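Local atomic coordinates of superoxide reductase (Giardia intestinalis, PDB entry 4D7P), a protein that probably reduces superoxide to hydrogen peroxide at a mononuclear non-haem iron centre. Residues A[21-26]-A[30-35]. Residues are numbered along the deposited sequence; the frame is centred on the assembly and turned at random.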
ATOM      1  N   PRO A  21      14.347  12.220   0.613  1.00 40.40           N
ATOM      2  CA  PRO A  21      13.061  12.857   0.298  1.00 35.27           C
ATOM      3  C   PRO A  21      12.978  14.324   0.740  1.00 38.22           C
ATOM      4  O   PRO A  21      12.743  14.600   1.921  1.00 40.77           O
ATOM      5  CB  PRO A  21      12.044  11.991   1.062  1.00 36.36           C
ATOM      6  CG  PRO A  21      12.825  11.382   2.178  1.00 34.91           C
ATOM      7  CD  PRO A  21      14.212  11.163   1.635  1.00 37.97           C
ATOM      8  N   GLU A  22      13.173  15.251  -0.200  1.00 37.34           N
ATOM      9  CA  GLU A  22      12.945  16.673   0.064  1.00 33.75           C
ATOM     10  C   GLU A  22      11.514  16.902   0.533  1.00 35.93           C
ATOM     11  O   GLU A  22      10.578  16.383  -0.060  1.00 39.70           O
ATOM     12  CB  GLU A  22      13.214  17.520  -1.187  1.00 40.43           C
ATOM     13  CG  GLU A  22      13.193  19.038  -0.934  1.00 49.85           C
ATOM     14  CD  GLU A  22      13.104  19.875  -2.220  1.00 53.83           C
ATOM     15  OE1 GLU A  22      12.165  19.656  -3.021  1.00 48.07           O
ATOM     16  OE2 GLU A  22      13.959  20.770  -2.419  1.00 53.58           O
ATOM     17  N   MET A  23      11.352  17.677   1.599  1.00 35.52           N
ATOM     18  CA  MET A  23      10.028  18.068   2.079  1.00 33.86           C
ATOM     19  C   MET A  23       9.806  19.572   1.946  1.00 37.67           C
ATOM     20  O   MET A  23      10.638  20.364   2.391  1.00 39.61           O
ATOM     21  CB  MET A  23       9.846  17.663   3.542  1.00 34.58           C
ATOM     22  CG  MET A  23       9.302  16.258   3.769  1.00 39.06           C
ATOM     23  SD  MET A  23       9.155  15.910   5.535  1.00 43.90           S
ATOM     24  CE  MET A  23      10.888  15.780   5.920  1.00 35.24           C
ATOM     25  N   LYS A  24       8.695  19.967   1.334  1.00 33.95           N
ATOM     26  CA  LYS A  24       8.274  21.371   1.347  1.00 30.84           C
ATOM     27  C   LYS A  24       6.922  21.495   2.054  1.00 35.21           C
ATOM     28  O   LYS A  24       5.971  20.801   1.701  1.00 40.99           O
ATOM     29  CB  LYS A  24       8.202  21.943  -0.073  1.00 34.20           C
ATOM     30  CG  LYS A  24       9.541  21.887  -0.829  1.00 39.56           C
ATOM     31  CD  LYS A  24       9.932  23.247  -1.390  1.00 45.34           C
ATOM     32  CE  LYS A  24      11.388  23.286  -1.818  1.00 44.73           C
ATOM     33  NZ  LYS A  24      12.166  24.301  -1.055  1.00 52.71           N
ATOM     34  N   LEU A  25       6.844  22.388   3.042  1.00 35.13           N
ATOM     35  CA  LEU A  25       5.656  22.529   3.888  1.00 37.32           C
ATOM     36  C   LEU A  25       4.904  23.836   3.631  1.00 37.10           C
ATOM     37  O   LEU A  25       5.479  24.921   3.730  1.00 38.05           O
ATOM     38  CB  LEU A  25       6.063  22.446   5.357  1.00 33.10           C
ATOM     39  CG  LEU A  25       4.994  22.528   6.444  1.00 33.24           C
ATOM     40  CD1 LEU A  25       4.097  21.299   6.385  1.00 30.38           C
ATOM     41  CD2 LEU A  25       5.678  22.645   7.809  1.00 34.61           C
ATOM     42  N   SER A  26       3.618  23.717   3.299  1.00 32.38           N
ATOM     43  CA  SER A  26       2.728  24.858   3.069  1.00 35.21           C
ATOM     44  C   SER A  26       1.497  24.703   3.945  1.00 31.96           C
ATOM     45  O   SER A  26       0.571  24.004   3.561  1.00 38.24           O
ATOM     46  CB  SER A  26       2.280  24.950   1.606  1.00 39.60           C
ATOM     47  OG  SER A  26       3.297  24.543   0.707  1.00 39.78           O
ATOM     48  N   VAL A  30       2.218  18.917   2.562  1.00 25.42           N
ATOM     49  CA  VAL A  30       3.614  18.509   2.446  1.00 25.60           C
ATOM     50  C   VAL A  30       3.882  17.954   1.049  1.00 25.80           C
ATOM     51  O   VAL A  30       3.276  16.968   0.661  1.00 26.54           O
ATOM     52  CB  VAL A  30       3.983  17.434   3.489  1.00 27.77           C
ATOM     53  CG1 VAL A  30       5.436  17.024   3.330  1.00 23.91           C
ATOM     54  CG2 VAL A  30       3.706  17.934   4.902  1.00 29.84           C
ATOM     55  N   ASP A  31       4.760  18.603   0.285  1.00 25.70           N
ATOM     56  CA  ASP A  31       5.159  18.094  -1.035  1.00 26.14           C
ATOM     57  C   ASP A  31       6.516  17.434  -0.949  1.00 32.55           C
ATOM     58  O   ASP A  31       7.442  18.014  -0.393  1.00 28.12           O
ATOM     59  CB  ASP A  31       5.211  19.216  -2.083  1.00 33.63           C
ATOM     60  CG  ASP A  31       3.840  19.737  -2.442  1.00 38.62           C
ATOM     61  OD1 ASP A  31       3.074  19.006  -3.105  1.00 41.90           O
ATOM     62  OD2 ASP A  31       3.528  20.880  -2.061  1.00 45.79           O
ATOM     63  N   ILE A  32       6.637  16.239  -1.518  1.00 26.96           N
ATOM     64  CA  ILE A  32       7.873  15.472  -1.445  1.00 25.38           C
ATOM     65  C   ILE A  32       8.405  15.073  -2.820  1.00 32.23           C
ATOM     66  O   ILE A  32       7.634  14.685  -3.698  1.00 32.17           O
ATOM     67  CB  ILE A  32       7.678  14.184  -0.616  1.00 27.52           C
ATOM     68  CG1 ILE A  32       7.204  14.524   0.800  1.00 25.70           C
ATOM     69  CG2 ILE A  32       8.958  13.358  -0.622  1.00 25.46           C
ATOM     70  CD1 ILE A  32       6.907  13.325   1.638  1.00 26.50           C
ATOM     71  N   ARG A  33       9.720  15.179  -3.001  1.00 32.58           N
ATOM     72  CA  ARG A  33      10.396  14.606  -4.168  1.00 29.86           C
ATOM     73  C   ARG A  33      11.774  14.072  -3.785  1.00 37.67           C
ATOM     74  O   ARG A  33      12.450  14.639  -2.916  1.00 34.45           O
ATOM     75  CB  ARG A  33      10.532  15.636  -5.295  1.00 29.74           C
ATOM     76  CG  ARG A  33      11.166  16.932  -4.879  1.00 36.72           C
ATOM     77  CD  ARG A  33      11.513  17.768  -6.104  1.00 51.28           C
ATOM     78  NE  ARG A  33      12.712  17.276  -6.784  1.00 63.47           N
ATOM     79  CZ  ARG A  33      12.897  17.303  -8.103  1.00 67.34           C
ATOM     80  NH1 ARG A  33      11.949  17.782  -8.900  1.00 66.91           N
ATOM     81  NH2 ARG A  33      14.023  16.836  -8.629  1.00 63.98           N
ATOM     82  N   CYS A  34      12.171  12.976  -4.425  1.00 39.73           N
ATOM     83  CA  CYS A  34      13.484  12.368  -4.210  1.00 30.79           C
ATOM     84  C   CYS A  34      14.336  12.433  -5.482  1.00 32.09           C
ATOM     85  O   CYS A  34      14.014  11.777  -6.474  1.00 34.26           O
ATOM     86  CB  CYS A  34      13.330  10.912  -3.785  1.00 29.84           C
ATOM     87  SG  CYS A  34      12.024  10.607  -2.584  1.00 36.47           S
ATOM     88  N   GLY A  35      15.413  13.215  -5.475  1.00 34.96           N
ATOM     89  CA  GLY A  35      15.756  14.069  -4.361  1.00 39.50           C
ATOM     90  C   GLY A  35      15.444  15.502  -4.733  1.00 47.75           C
ATOM     91  O   GLY A  35      14.689  15.748  -5.678  1.00 47.92           O
TER
HETATM   92  O   HOH W   1       9.502  18.668  -2.235  1.00 36.65           O
HETATM   93  O   HOH W   2       4.005  22.111   0.197  1.00 33.14           O
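Glu22 and Arg33 face each other as a hydrogen-bonded pair of an antiparallel hairpin, with Glu22 N giving its proton to Arg33 O at 2.9 Å. Lys24 and Asp31 form the next such pair and make both backbone bonds. Outward along Glu22, CB rests 3.4 Å from Arg33 O, and the chain then runs extended beside the arginine, CG being anti to the backbone N (chi1 -172°). At the end, OE1 meets aliphatic carbon rather than nitrogen, lying 3.4 Å from Arg33 CG. A water bridges the same OE1 to Asp31 O, its oxygen 2.8 Å from Asp31 O. Arg33 bends at chi3 (-76°) and sends NE to Gly35 O at 2.7 Å, close to the guanidinium plane, while NH2 adds a weak bond to that oxygen. A second water joins Lys24 O, Ser26 OG and Asp31 OD2 further along. The other face is apolar: Met23 CG sits 4.0 Å from Ile32 CG1, the two side chains running side by side, and Leu25 CD1 touches Val30 CG2 at 3.7 Å. Pro21 CB touches both Ile32 CG2 and Cys34 SG. This face packs against strands 48-57 and 90-99 across the beta sandwich, and strand 29-34 continues the sheet to strand 79-83. The chemistry therefore divides by face, oil inward and water-bridged polar groups outward; with Glu22 OE1 still 4.5 Å from Arg33 NE, the opposite charges probably attract without closing a salt bridge, and the joining falls to the backbone ladder and the apolar face.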